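PDB 6UCZ: dihydropteroate synthase from Anaplasma phagocytophilum, which catalyses the condensation of 6-hydroxymethyl-7,8-dihydropterin diphosphate with 4-aminobenzoate to give 7,8-dihydropteroate, a step of folate biosynthesis. Local coordinates for residues A[136-139]-A[143-146]; A[87-92]-A[113-118]; A[69-74]-A[131-136]; A[168-171]-A[176-179]; A[226-229]-A[233-236]. One frame throughout, in Å; residues are numbered along the deposited sequence. Where two conformers were deposited one is given.

Contact 1: A[136-139]-A[143-146]; sequences GGLL and MPAI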
# COMPACT_ATOMS: atom_id res chain seq x y z
N GLY A 136 -5.83 -6.03 4.15
CA GLY A 136 -6.97 -6.92 4.13
C GLY A 136 -8.27 -6.27 3.74
O GLY A 136 -9.25 -6.98 3.49
N GLY A 137 -8.30 -4.94 3.66
CA GLY A 137 -9.53 -4.25 3.29
C GLY A 137 -10.70 -4.62 4.19
O GLY A 137 -11.75 -5.05 3.70
N LEU A 138 -10.52 -4.47 5.50
CA LEU A 138 -11.53 -4.81 6.50
C LEU A 138 -11.83 -6.31 6.51
O LEU A 138 -12.94 -6.74 6.80
CB LEU A 138 -12.82 -4.01 6.29
CG LEU A 138 -12.66 -2.52 6.01
CD1 LEU A 138 -14.03 -1.84 6.00
CD2 LEU A 138 -11.70 -1.85 7.00
N LEU A 139 -10.84 -7.12 6.14
CA LEU A 139 -10.96 -8.55 6.36
C LEU A 139 -11.10 -8.85 7.85
O LEU A 139 -11.82 -9.77 8.25
CB LEU A 139 -9.75 -9.28 5.76
CG LEU A 139 -9.61 -10.79 5.89
CD1 LEU A 139 -10.77 -11.54 5.23
CD2 LEU A 139 -8.29 -11.17 5.26
N MET A 143 -11.33 -3.94 12.28
CA MET A 143 -10.52 -2.85 11.74
C MET A 143 -11.26 -1.51 11.76
O MET A 143 -10.64 -0.51 12.15
CB MET A 143 -10.02 -3.20 10.33
CG MET A 143 -8.89 -2.28 9.86
SD MET A 143 -7.38 -2.44 10.84
CE MET A 143 -6.49 -3.78 10.05
N PRO A 144 -12.54 -1.42 11.38
CA PRO A 144 -13.20 -0.09 11.41
C PRO A 144 -13.22 0.55 12.79
O PRO A 144 -13.02 1.77 12.90
CB PRO A 144 -14.61 -0.40 10.90
CG PRO A 144 -14.42 -1.60 10.02
CD PRO A 144 -13.40 -2.43 10.73
N ALA A 145 -13.47 -0.22 13.84
CA ALA A 145 -13.49 0.35 15.18
C ALA A 145 -12.12 0.91 15.55
O ALA A 145 -12.02 1.99 16.15
CB ALA A 145 -13.94 -0.70 16.20
N ILE A 146 -11.05 0.20 15.18
CA ILE A 146 -9.69 0.66 15.47
C ILE A 146 -9.39 1.97 14.73
O ILE A 146 -8.85 2.92 15.30
CB ILE A 146 -8.66 -0.42 15.11
CG1 ILE A 146 -8.75 -1.59 16.09
CG2 ILE A 146 -7.25 0.16 15.13
CD1 ILE A 146 -8.88 -1.14 17.51
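Leu138 divides its two methyl groups between Met143 and Pro144, the pair that opens helix 143-148. Methyl CD2 lies against the root of the methionine, with Leu138 CD2 4.0 Å from both Met143 CB and Met143 CG, while Leu138 CD1 sits 4.0 Å from Pro144 CG. The rigid proline ring also comes near the CD2 methyl, Leu138 CD2 to Pro144 CD measuring 4.1 Å. No hydrogen bond joins 136-139 to 143-146; the contact is van der Waals packing, loose in distance and small in area.

What places these groups is mostly backbone and torsion. Leu138 takes a left-handed backbone conformation (phi 65°) and sets CG opposite its carbonyl carbon, which carries the forked end over to the helix start. Met143 offers no more than its first two side-chain carbons, because the chain bends at chi2 (65°) and again at chi3, leading the sulfur towards Ile132 and the methyl towards Arg116 and Asn117.

A second shell fixes the loop. Asp134 accepts a hydrogen bond from the backbone N of Leu138, and Arg188 of helix 174-194 bonds through NE to the carbonyl of Gly137; the same helix packs on Leu138 and Pro144 through Thr191. Such packing is that of a beta-alpha loop in a TIM barrel, the link from strand 131-134 into the helix that follows it.

Contact 2: A[87-92]-A[113-118]; sequences EEEWSR and IDTRNA. With PMM (pterin-6-yl-methyl-monophosphate), chain C.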
# COMPACT_ATOMS: atom_id res chain seq x y z
N GLU A 87 0.06 -12.54 16.64
CA GLU A 87 1.03 -12.43 17.73
C GLU A 87 2.46 -12.51 17.21
O GLU A 87 3.33 -11.75 17.64
CB GLU A 87 0.79 -13.51 18.78
CG GLU A 87 -0.49 -13.35 19.61
CD GLU A 87 -1.71 -13.98 18.95
OE1 GLU A 87 -1.59 -14.47 17.81
OE2 GLU A 87 -2.78 -14.02 19.59
N GLU A 88 2.73 -13.46 16.32
CA GLU A 88 4.04 -13.52 15.69
C GLU A 88 4.31 -12.25 14.89
O GLU A 88 5.43 -11.71 14.92
CB GLU A 88 4.14 -14.77 14.81
CG GLU A 88 4.14 -16.02 15.66
CD GLU A 88 3.78 -17.27 14.88
OE1 GLU A 88 3.43 -17.15 13.68
OE2 GLU A 88 3.83 -18.37 15.49
N GLU A 89 3.30 -11.76 14.18
CA GLU A 89 3.46 -10.52 13.43
C GLU A 89 3.90 -9.38 14.35
O GLU A 89 4.85 -8.65 14.04
CB GLU A 89 2.14 -10.15 12.75
CG GLU A 89 2.19 -8.84 11.98
CD GLU A 89 0.80 -8.37 11.57
OE1 GLU A 89 -0.14 -8.58 12.35
OE2 GLU A 89 0.65 -7.81 10.46
N TRP A 90 3.24 -9.25 15.50
CA TRP A 90 3.54 -8.14 16.40
C TRP A 90 4.92 -8.28 17.04
O TRP A 90 5.60 -7.27 17.24
CB TRP A 90 2.47 -8.02 17.50
CG TRP A 90 2.75 -6.81 18.35
CD1 TRP A 90 3.05 -6.80 19.69
CD2 TRP A 90 2.85 -5.45 17.91
NE1 TRP A 90 3.29 -5.51 20.11
CE2 TRP A 90 3.18 -4.67 19.03
CE3 TRP A 90 2.67 -4.81 16.67
CZ2 TRP A 90 3.34 -3.28 18.96
CZ3 TRP A 90 2.83 -3.44 16.60
CH2 TRP A 90 3.16 -2.69 17.74
N SER A 91 5.34 -9.50 17.37
CA SER A 91 6.67 -9.66 17.96
C SER A 91 7.78 -9.23 17.00
O SER A 91 8.85 -8.80 17.44
CB SER A 91 6.88 -11.10 18.44
OG SER A 91 7.09 -11.99 17.37
N ARG A 92 7.55 -9.32 15.68
CA ARG A 92 8.56 -8.82 14.75
C ARG A 92 8.56 -7.30 14.70
O ARG A 92 9.62 -6.69 14.51
CB ARG A 92 8.34 -9.35 13.33
CG ARG A 92 8.48 -10.85 13.13
CD ARG A 92 7.99 -11.22 11.73
NE ARG A 92 8.17 -12.63 11.41
CZ ARG A 92 8.00 -13.16 10.20
NH1 ARG A 92 8.19 -14.46 10.01
NH2 ARG A 92 7.62 -12.39 9.19
N ILE A 113 1.40 1.28 8.99
CA ILE A 113 1.48 -0.12 9.41
C ILE A 113 0.75 -0.97 8.38
O ILE A 113 -0.45 -0.82 8.17
CB ILE A 113 0.92 -0.33 10.84
CG1 ILE A 113 0.95 -1.82 11.23
CG2 ILE A 113 -0.49 0.23 11.01
CD1 ILE A 113 2.33 -2.43 11.22
N ASP A 114 1.50 -1.85 7.71
CA ASP A 114 0.94 -2.71 6.68
C ASP A 114 0.52 -4.00 7.37
O ASP A 114 1.36 -4.84 7.70
CB ASP A 114 1.95 -2.96 5.56
CG ASP A 114 1.39 -3.79 4.42
OD1 ASP A 114 0.29 -4.39 4.53
OD2 ASP A 114 2.06 -3.82 3.36
N THR A 115 -0.77 -4.14 7.64
CA THR A 115 -1.27 -5.30 8.35
C THR A 115 -2.71 -5.55 7.94
O THR A 115 -3.43 -4.63 7.54
CB THR A 115 -1.19 -5.12 9.88
OG1 THR A 115 -1.67 -6.29 10.53
CG2 THR A 115 -2.03 -3.93 10.33
N ARG A 116 -3.12 -6.81 8.03
CA ARG A 116 -4.52 -7.16 7.92
C ARG A 116 -5.20 -7.34 9.28
O ARG A 116 -6.41 -7.57 9.32
CB ARG A 116 -4.68 -8.44 7.09
CG ARG A 116 -4.35 -9.71 7.84
CD ARG A 116 -4.40 -10.89 6.90
NE ARG A 116 -3.25 -10.86 6.00
CZ ARG A 116 -2.82 -11.90 5.29
NH1 ARG A 116 -3.44 -13.07 5.38
NH2 ARG A 116 -1.77 -11.76 4.50
N ASN A 117 -4.46 -7.22 10.39
CA ASN A 117 -4.96 -7.55 11.74
C ASN A 117 -5.24 -6.27 12.53
O ASN A 117 -4.34 -5.45 12.73
CB ASN A 117 -3.95 -8.40 12.50
CG ASN A 117 -3.71 -9.75 11.85
OD1 ASN A 117 -4.66 -10.45 11.51
ND2 ASN A 117 -2.45 -10.12 11.68
N ALA A 118 -6.48 -6.14 13.03
CA ALA A 118 -6.85 -4.94 13.76
C ALA A 118 -6.01 -4.74 15.02
O ALA A 118 -5.65 -3.61 15.36
CB ALA A 118 -8.34 -4.98 14.12
N5 PMM C . 1.25 -4.92 -1.99
C6 PMM C . 1.87 -5.70 -1.09
C7 PMM C . 1.74 -5.47 0.26
N8 PMM C . 1.00 -4.48 0.79
N1 PMM C . -0.35 -2.68 0.43
C2 PMM C . -1.00 -1.88 -0.40
N2 PMM C . -1.76 -0.89 0.08
N3 PMM C . -0.95 -2.02 -1.76
C4 PMM C . -0.25 -3.00 -2.43
O4 PMM C . -0.27 -3.07 -3.66
C4A PMM C . 0.49 -3.91 -1.54
C8A PMM C . 0.39 -3.71 -0.11
C9 PMM C . 2.64 -6.87 -1.65
O10 PMM C . 3.83 -6.37 -2.31
PA PMM C . 5.31 -6.58 -1.70
O1P PMM C . 6.25 -6.10 -2.82
O2P PMM C . 5.53 -8.08 -1.53
O3P PMM C . 5.46 -5.81 -0.42
O HOH W 1 2.71 -6.36 9.30
O HOH W 2 -0.87 -8.75 8.38
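Glu89 OE2 has three close polar partners: the hydroxyl of Thr115 and two waters. Thr115 OG1 donates to Glu89 OE2 over 2.8 Å, on the syn side of the carboxylate and 22° out of its plane. One water lies within bonding distance of both Glu89 OE2 and the carbonyl of Asp114, 2.6 Å from Asp114 O; the other gives a 2.7 Å bond to Glu89 OE2 and accepts from the backbone N of Arg116. The second carboxylate oxygen is held as well. Asn117 ND2 donates to Glu89 OE1 at 2.9 Å, nearly straight at 170°, coming from above the carboxylate with the two flat groups perpendicular, and Thr120 bonds the same oxygen from helix 118-127.

Glu89 reaches this far because CG stands anti to the backbone N (chi1 178°) and the chain beyond it is extended. The acid thus ties helix 86-93 to the C-terminal end of strand 110-115, the end at which TIM barrels such as the dihydropteroate synthases carry their active site. At Thr115 the chain makes an ST turn: Thr115 OG1 accepts from Asn117 N, 2.9 Å away, while giving its own proton to the glutamate.

The carboxylate of Asp114 lies in the pterin pocket. Its OD2 lies 2.9 Å from N8 of the ligand and forms a salt bridge with Arg274, and its OD1 is hydrogen-bonded by the side-chain amide of Gln135.

Contact 3: A[69-74]-A[131-136]; sequences VIDVGA and YINDQG. With PMM (pterin-6-yl-methyl-monophosphate), chain C.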
# COMPACT_ATOMS: atom_id res chain seq x y z
N VAL A 69 6.43 8.63 3.47
CA VAL A 69 5.87 7.67 4.42
C VAL A 69 6.74 6.42 4.39
O VAL A 69 7.22 6.02 3.32
CB VAL A 69 4.41 7.29 4.08
CG1 VAL A 69 3.78 6.45 5.21
CG2 VAL A 69 3.56 8.54 3.82
N ILE A 70 6.95 5.80 5.55
CA ILE A 70 7.58 4.48 5.64
C ILE A 70 6.49 3.47 5.97
O ILE A 70 5.86 3.55 7.03
CB ILE A 70 8.69 4.43 6.70
CG1 ILE A 70 9.67 5.59 6.53
CG2 ILE A 70 9.41 3.09 6.64
CD1 ILE A 70 10.49 5.53 5.26
N ASP A 71 6.28 2.51 5.08
CA ASP A 71 5.27 1.47 5.25
C ASP A 71 5.95 0.22 5.82
O ASP A 71 6.70 -0.46 5.12
CB ASP A 71 4.59 1.16 3.92
CG ASP A 71 3.45 0.17 4.05
OD1 ASP A 71 2.58 0.38 4.92
OD2 ASP A 71 3.41 -0.81 3.26
N VAL A 72 5.66 -0.08 7.08
CA VAL A 72 6.31 -1.17 7.80
C VAL A 72 5.40 -2.39 7.80
O VAL A 72 4.26 -2.33 8.27
CB VAL A 72 6.66 -0.77 9.24
CG1 VAL A 72 7.53 -1.85 9.89
CG2 VAL A 72 7.34 0.62 9.28
N GLY A 73 5.92 -3.51 7.31
CA GLY A 73 5.13 -4.73 7.25
C GLY A 73 5.90 -5.95 7.69
O GLY A 73 7.11 -6.06 7.46
N ALA A 74 5.22 -6.88 8.35
CA ALA A 74 5.86 -8.07 8.89
C ALA A 74 5.27 -9.37 8.38
O ALA A 74 5.76 -10.44 8.77
CB ALA A 74 5.77 -8.06 10.42
N TYR A 131 -0.67 5.97 9.59
CA TYR A 131 -1.58 5.30 8.67
C TYR A 131 -1.75 3.85 9.08
O TYR A 131 -0.79 3.21 9.50
CB TYR A 131 -1.07 5.28 7.20
CG TYR A 131 -0.77 6.61 6.54
CD1 TYR A 131 0.41 7.30 6.82
CD2 TYR A 131 -1.63 7.12 5.59
CE1 TYR A 131 0.68 8.51 6.19
CE2 TYR A 131 -1.37 8.31 4.96
CZ TYR A 131 -0.21 9.01 5.25
OH TYR A 131 0.02 10.19 4.61
N ILE A 132 -2.97 3.34 8.91
CA ILE A 132 -3.18 1.90 8.75
C ILE A 132 -3.19 1.60 7.26
O ILE A 132 -4.02 2.12 6.51
CB ILE A 132 -4.49 1.43 9.38
CG1 ILE A 132 -4.63 1.88 10.84
CG2 ILE A 132 -4.59 -0.10 9.28
CD1 ILE A 132 -6.00 1.57 11.40
N ASN A 133 -2.26 0.77 6.81
CA ASN A 133 -2.30 0.26 5.44
C ASN A 133 -3.00 -1.09 5.54
O ASN A 133 -2.36 -2.14 5.67
CB ASN A 133 -0.91 0.18 4.84
CG ASN A 133 -0.91 -0.49 3.48
OD1 ASN A 133 -1.96 -0.64 2.84
ND2 ASN A 133 0.26 -0.92 3.05
N ASP A 134 -4.33 -1.07 5.50
CA ASP A 134 -5.13 -2.28 5.74
C ASP A 134 -5.15 -3.08 4.45
O ASP A 134 -6.10 -3.02 3.66
CB ASP A 134 -6.55 -1.95 6.19
CG ASP A 134 -7.41 -3.20 6.40
OD1 ASP A 134 -6.86 -4.32 6.45
OD2 ASP A 134 -8.64 -3.05 6.51
N GLN A 135 -4.12 -3.91 4.29
CA GLN A 135 -4.02 -4.75 3.10
C GLN A 135 -5.14 -5.79 3.03
O GLN A 135 -5.42 -6.32 1.96
CB GLN A 135 -2.66 -5.45 3.13
CG GLN A 135 -2.32 -6.26 1.92
CD GLN A 135 -1.13 -7.17 2.16
OE1 GLN A 135 -1.00 -8.21 1.51
NE2 GLN A 135 -0.26 -6.78 3.10
N GLY A 136 -5.83 -6.03 4.15
CA GLY A 136 -6.97 -6.92 4.13
C GLY A 136 -8.27 -6.27 3.74
O GLY A 136 -9.25 -6.98 3.49
N5 PMM C . 1.25 -4.92 -1.99
C6 PMM C . 1.87 -5.70 -1.09
C7 PMM C . 1.74 -5.47 0.26
N8 PMM C . 1.00 -4.48 0.79
N1 PMM C . -0.35 -2.68 0.43
C2 PMM C . -1.00 -1.88 -0.40
N2 PMM C . -1.76 -0.89 0.08
N3 PMM C . -0.95 -2.02 -1.76
C4 PMM C . -0.25 -3.00 -2.43
O4 PMM C . -0.27 -3.07 -3.66
C4A PMM C . 0.49 -3.91 -1.54
C8A PMM C . 0.39 -3.71 -0.11
C9 PMM C . 2.64 -6.87 -1.65
O10 PMM C . 3.83 -6.37 -2.31
PA PMM C . 5.31 -6.58 -1.70
O1P PMM C . 6.25 -6.10 -2.82
O2P PMM C . 5.53 -8.08 -1.53
O3P PMM C . 5.46 -5.81 -0.42
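Tyr131 begins the contact by bringing ring atoms CD1 and CE1 obliquely against the two methyls of Val69. Val69 CG2 is 3.7 Å from Tyr131 CE1, and Val69 CG1 is 3.8 Å from Tyr131 CD1. The phenol oxygen goes on to Glu110, which hydrogen-bonds it. Strands 69-73 and 131-134 are not neighbours in the sheet: strand 110-115 runs between them, so their side chains meet across it, on the inner side of the barrel.

Two positions on, Asn133 turns inward again, CG anti to its backbone N (chi1 174°), and uses both ends of its amide. Asn133 ND2 donates to Asp71 OD2 over 3.2 Å, the acid being met on its syn side, with a weak second bond to OD1. The same nitrogen donates to N1 of the pterin, 3.2 Å from Asn133 ND2. Asn133 OD1 receives the ligand's amino group N2 at 2.8 Å, almost linear at 176°.

Asp134, the last residue of the strand, is the centre of an inverse gamma turn. Gln135 follows beside the ligand, its NE2 3.5 Å from PMM N8.

Asp71, held by Arg274 and Ser112, offers acceptors to ND2, consistent with a second-shell role in setting the orientation of the Asn133 amide. The outcome is a donor-acceptor pair complementary to the N1 and 2-amino edge of the pterin, consistent with recognition of that ring.

Contact 4: A[168-171]-A[176-179]; sequences RSYV and QLLN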
# COMPACT_ATOMS: atom_id res chain seq x y z
N ARG A 168 -8.06 -18.23 -7.11
CA ARG A 168 -8.85 -17.02 -6.84
C ARG A 168 -8.28 -15.89 -7.69
O ARG A 168 -7.52 -15.05 -7.20
CB ARG A 168 -8.87 -16.68 -5.34
CG ARG A 168 -9.63 -17.75 -4.54
CD ARG A 168 -9.70 -17.40 -3.07
NE ARG A 168 -8.62 -18.00 -2.30
CZ ARG A 168 -7.49 -17.37 -1.96
NH1 ARG A 168 -7.29 -16.10 -2.32
NH2 ARG A 168 -6.57 -18.02 -1.25
N SER A 169 -8.63 -15.90 -8.97
CA SER A 169 -8.06 -14.97 -9.94
C SER A 169 -9.16 -14.54 -10.90
O SER A 169 -9.97 -15.36 -11.34
CB SER A 169 -6.90 -15.62 -10.69
OG SER A 169 -6.32 -14.73 -11.62
N TYR A 170 -9.14 -13.27 -11.29
CA TYR A 170 -10.21 -12.73 -12.12
C TYR A 170 -10.04 -13.18 -13.56
O TYR A 170 -8.94 -13.18 -14.10
CB TYR A 170 -10.23 -11.19 -12.08
CG TYR A 170 -11.32 -10.63 -12.98
CD1 TYR A 170 -12.63 -10.50 -12.51
CD2 TYR A 170 -11.06 -10.27 -14.31
CE1 TYR A 170 -13.64 -10.02 -13.32
CE2 TYR A 170 -12.08 -9.80 -15.14
CZ TYR A 170 -13.37 -9.68 -14.62
OH TYR A 170 -14.40 -9.21 -15.41
N VAL A 171 -11.16 -13.55 -14.17
CA VAL A 171 -11.27 -13.91 -15.58
C VAL A 171 -12.50 -13.20 -16.13
O VAL A 171 -13.50 -13.06 -15.43
CB VAL A 171 -11.38 -15.44 -15.79
CG1 VAL A 171 -10.16 -16.17 -15.25
CG2 VAL A 171 -12.63 -15.97 -15.13
N GLN A 176 -15.32 -4.93 -16.45
CA GLN A 176 -16.12 -5.47 -15.36
C GLN A 176 -15.28 -5.69 -14.11
O GLN A 176 -15.78 -5.49 -12.99
CB GLN A 176 -16.79 -6.78 -15.80
CG GLN A 176 -17.62 -7.45 -14.69
CD GLN A 176 -17.96 -8.89 -15.01
OE1 GLN A 176 -17.95 -9.30 -16.18
NE2 GLN A 176 -18.27 -9.67 -13.98
N LEU A 177 -14.00 -6.06 -14.26
CA LEU A 177 -13.12 -6.15 -13.10
C LEU A 177 -13.00 -4.81 -12.38
O LEU A 177 -13.04 -4.75 -11.14
CB LEU A 177 -11.74 -6.66 -13.50
CG LEU A 177 -10.68 -6.53 -12.39
CD1 LEU A 177 -10.98 -7.46 -11.20
CD2 LEU A 177 -9.30 -6.84 -12.94
N LEU A 178 -12.82 -3.73 -13.13
CA LEU A 178 -12.68 -2.41 -12.50
C LEU A 178 -13.96 -2.02 -11.79
O LEU A 178 -13.92 -1.45 -10.69
CB LEU A 178 -12.31 -1.37 -13.55
CG LEU A 178 -11.96 0.04 -13.06
CD1 LEU A 178 -11.05 -0.00 -11.85
CD2 LEU A 178 -11.30 0.82 -14.18
N ASN A 179 -15.11 -2.31 -12.40
CA ASN A 179 -16.39 -2.05 -11.75
C ASN A 179 -16.54 -2.85 -10.46
O ASN A 179 -17.09 -2.35 -9.48
CB ASN A 179 -17.55 -2.36 -12.69
CG ASN A 179 -17.65 -1.36 -13.82
OD1 ASN A 179 -17.14 -0.24 -13.73
ND2 ASN A 179 -18.32 -1.76 -14.90
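In the long beta-alpha loop that follows strand 153-157 of the barrel, Tyr170 packs on Leu177 in the first turn of helix 174-194. The touch is a CH-pi contact: Leu177 CB stands over one face of the phenol, 3.5 Å from the centroid of the Tyr170 ring and only 12° off its normal. Leu177 CD1 adds a second carbon near the root of the ring, 3.7 Å from Tyr170 CG. The two side chains run past each other in opposite senses, the tyrosine heading towards the helix backbone while the leucine heads back along the ring.

Tyr170 reaches the helix because its CG lies anti to the backbone N (chi1 178°). The phenol oxygen then arrives beside Gln176, with Tyr170 OH 3.4 Å from Gln176 CB. Leu177 N is equally close to the hydroxyl, but the angle is too poor for a hydrogen bond. The oxygen's bond is instead made to the carbonyl of Gln173, in the link between the two segments. The amide of Gln176 stands almost perpendicular to the ring, and its NE2 bonds to Glu180 one helical turn on.

Beyond the two segments, Tyr216 of helix 214-222 meets the Tyr170 ring edge-to-face and also packs on Leu177, while Phe160 touches both residues. The contact thus joins the loop to helices 174-194 and 214-222 on the outside of the barrel.

Contact 5: A[226-229]-A[233-236]; sequences KLKK and PVCV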
# COMPACT_ATOMS: atom_id res chain seq x y z
N LYS A 226 -10.38 6.39 -13.34
CA LYS A 226 -11.75 6.01 -13.01
C LYS A 226 -11.91 5.73 -11.52
O LYS A 226 -12.95 6.05 -10.93
CB LYS A 226 -12.19 4.81 -13.84
CG LYS A 226 -13.67 4.49 -13.65
CD LYS A 226 -14.15 3.38 -14.57
CE LYS A 226 -15.57 2.96 -14.24
NZ LYS A 226 -16.14 2.04 -15.27
N LEU A 227 -10.90 5.13 -10.89
CA LEU A 227 -10.95 4.99 -9.44
C LEU A 227 -10.81 6.35 -8.75
O LEU A 227 -11.47 6.61 -7.74
CB LEU A 227 -9.85 4.04 -8.97
CG LEU A 227 -9.84 3.68 -7.48
CD1 LEU A 227 -11.17 3.07 -7.03
CD2 LEU A 227 -8.68 2.73 -7.20
N LYS A 228 -9.95 7.22 -9.29
CA LYS A 228 -9.77 8.55 -8.73
C LYS A 228 -11.05 9.37 -8.79
O LYS A 228 -11.28 10.23 -7.92
CB LYS A 228 -8.67 9.29 -9.50
CG LYS A 228 -7.26 8.82 -9.19
CD LYS A 228 -6.73 9.53 -7.97
CE LYS A 228 -6.80 11.04 -8.14
NZ LYS A 228 -6.46 11.71 -6.88
N LYS A 229 -11.91 9.13 -9.79
CA LYS A 229 -13.14 9.89 -9.95
C LYS A 229 -14.12 9.67 -8.80
O LYS A 229 -15.12 10.38 -8.72
CB LYS A 229 -13.82 9.55 -11.28
N PRO A 233 -8.61 9.85 -2.14
CA PRO A 233 -7.20 9.62 -2.50
C PRO A 233 -6.96 8.16 -2.82
O PRO A 233 -7.61 7.26 -2.26
CB PRO A 233 -6.43 10.06 -1.26
CG PRO A 233 -7.40 10.92 -0.47
CD PRO A 233 -8.75 10.37 -0.77
N VAL A 234 -6.02 7.92 -3.73
CA VAL A 234 -5.72 6.59 -4.24
C VAL A 234 -4.27 6.25 -3.93
O VAL A 234 -3.38 7.10 -4.04
CB VAL A 234 -6.00 6.52 -5.75
CG1 VAL A 234 -5.41 5.26 -6.36
CG2 VAL A 234 -7.51 6.59 -5.99
N CYS A 235 -4.04 5.01 -3.52
CA CYS A 235 -2.71 4.44 -3.37
C CYS A 235 -2.52 3.32 -4.40
O CYS A 235 -3.42 2.50 -4.60
CB CYS A 235 -2.50 3.88 -1.96
SG CYS A 235 -0.92 3.04 -1.68
N VAL A 236 -1.36 3.28 -5.05
CA VAL A 236 -1.07 2.21 -5.99
C VAL A 236 0.24 1.53 -5.59
O VAL A 236 1.26 2.21 -5.39
CB VAL A 236 -0.99 2.71 -7.44
CG1 VAL A 236 -0.49 1.60 -8.37
CG2 VAL A 236 -2.35 3.22 -7.87
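Val234 pushes its CG2 methyl between Leu227 and Lys228, on helix 224-228. The closest meeting is with the aliphatic part of the lysine: Val234 CG2 lies 3.6 Å from Lys228 CD and 3.9 Å from Lys228 CG, and Val234 CB is 3.8 Å from Lys228 CD. Leu227 approaches more loosely through its branch point, Leu227 CG to Val234 CG2 being 4.0 Å.

Lys228 owes this contact to its folded shape. Its CG starts beside the backbone N, opposite the carbonyl carbon, and bends at chi2 (-85°) and chi3 (-56°) bring the chain around until CG and CD pass obliquely across the CG2 methyl of Val234; beyond them the last torsion is extended. Leu227 behaves differently, CG anti to the backbone N (chi1 -175°), which carries its branch point towards Val234, just before strand 235-236. Of the two valine methyls, CG2 is the one facing the helix.

The ammonium group of Lys228 is tied down past the contact, in a salt bridge to Asp271 and a hydrogen bond to the carbonyl of Gln269. Asp271 OD1 also accepts from the backbone N of Val234, so a single carboxylate holds both sides.

Beyond the loop, strand 235-236 lies between strands 272-275 and 202-205, completing the circle of the TIM barrel, and helix 174-194 packs on Leu227 through Ile182 and Leu185.

From the N terminus, contact 3 opens first, on strand 69-73, and closes a long loop at strand 131-134; contact 2, joining helix 86-93 to strand 110-115, is nested within that loop. Contact 1 begins on Gly136, where contact 3 ends, and closes a short loop into helix 143-148, whose Met143 touches both earlier contacts. Contacts 4 and 5 follow in series, each a short local closure, and no two contacts cross. Contacts 4 and 5 meet where Asn179 OD1 lies 2.9 Å from Lys226 NZ, tying helix 174-194 to helix 224-228. Contacts 2 and 3 both reach the ligand, whereas contact 5 lies across the chain's centre from contact 2.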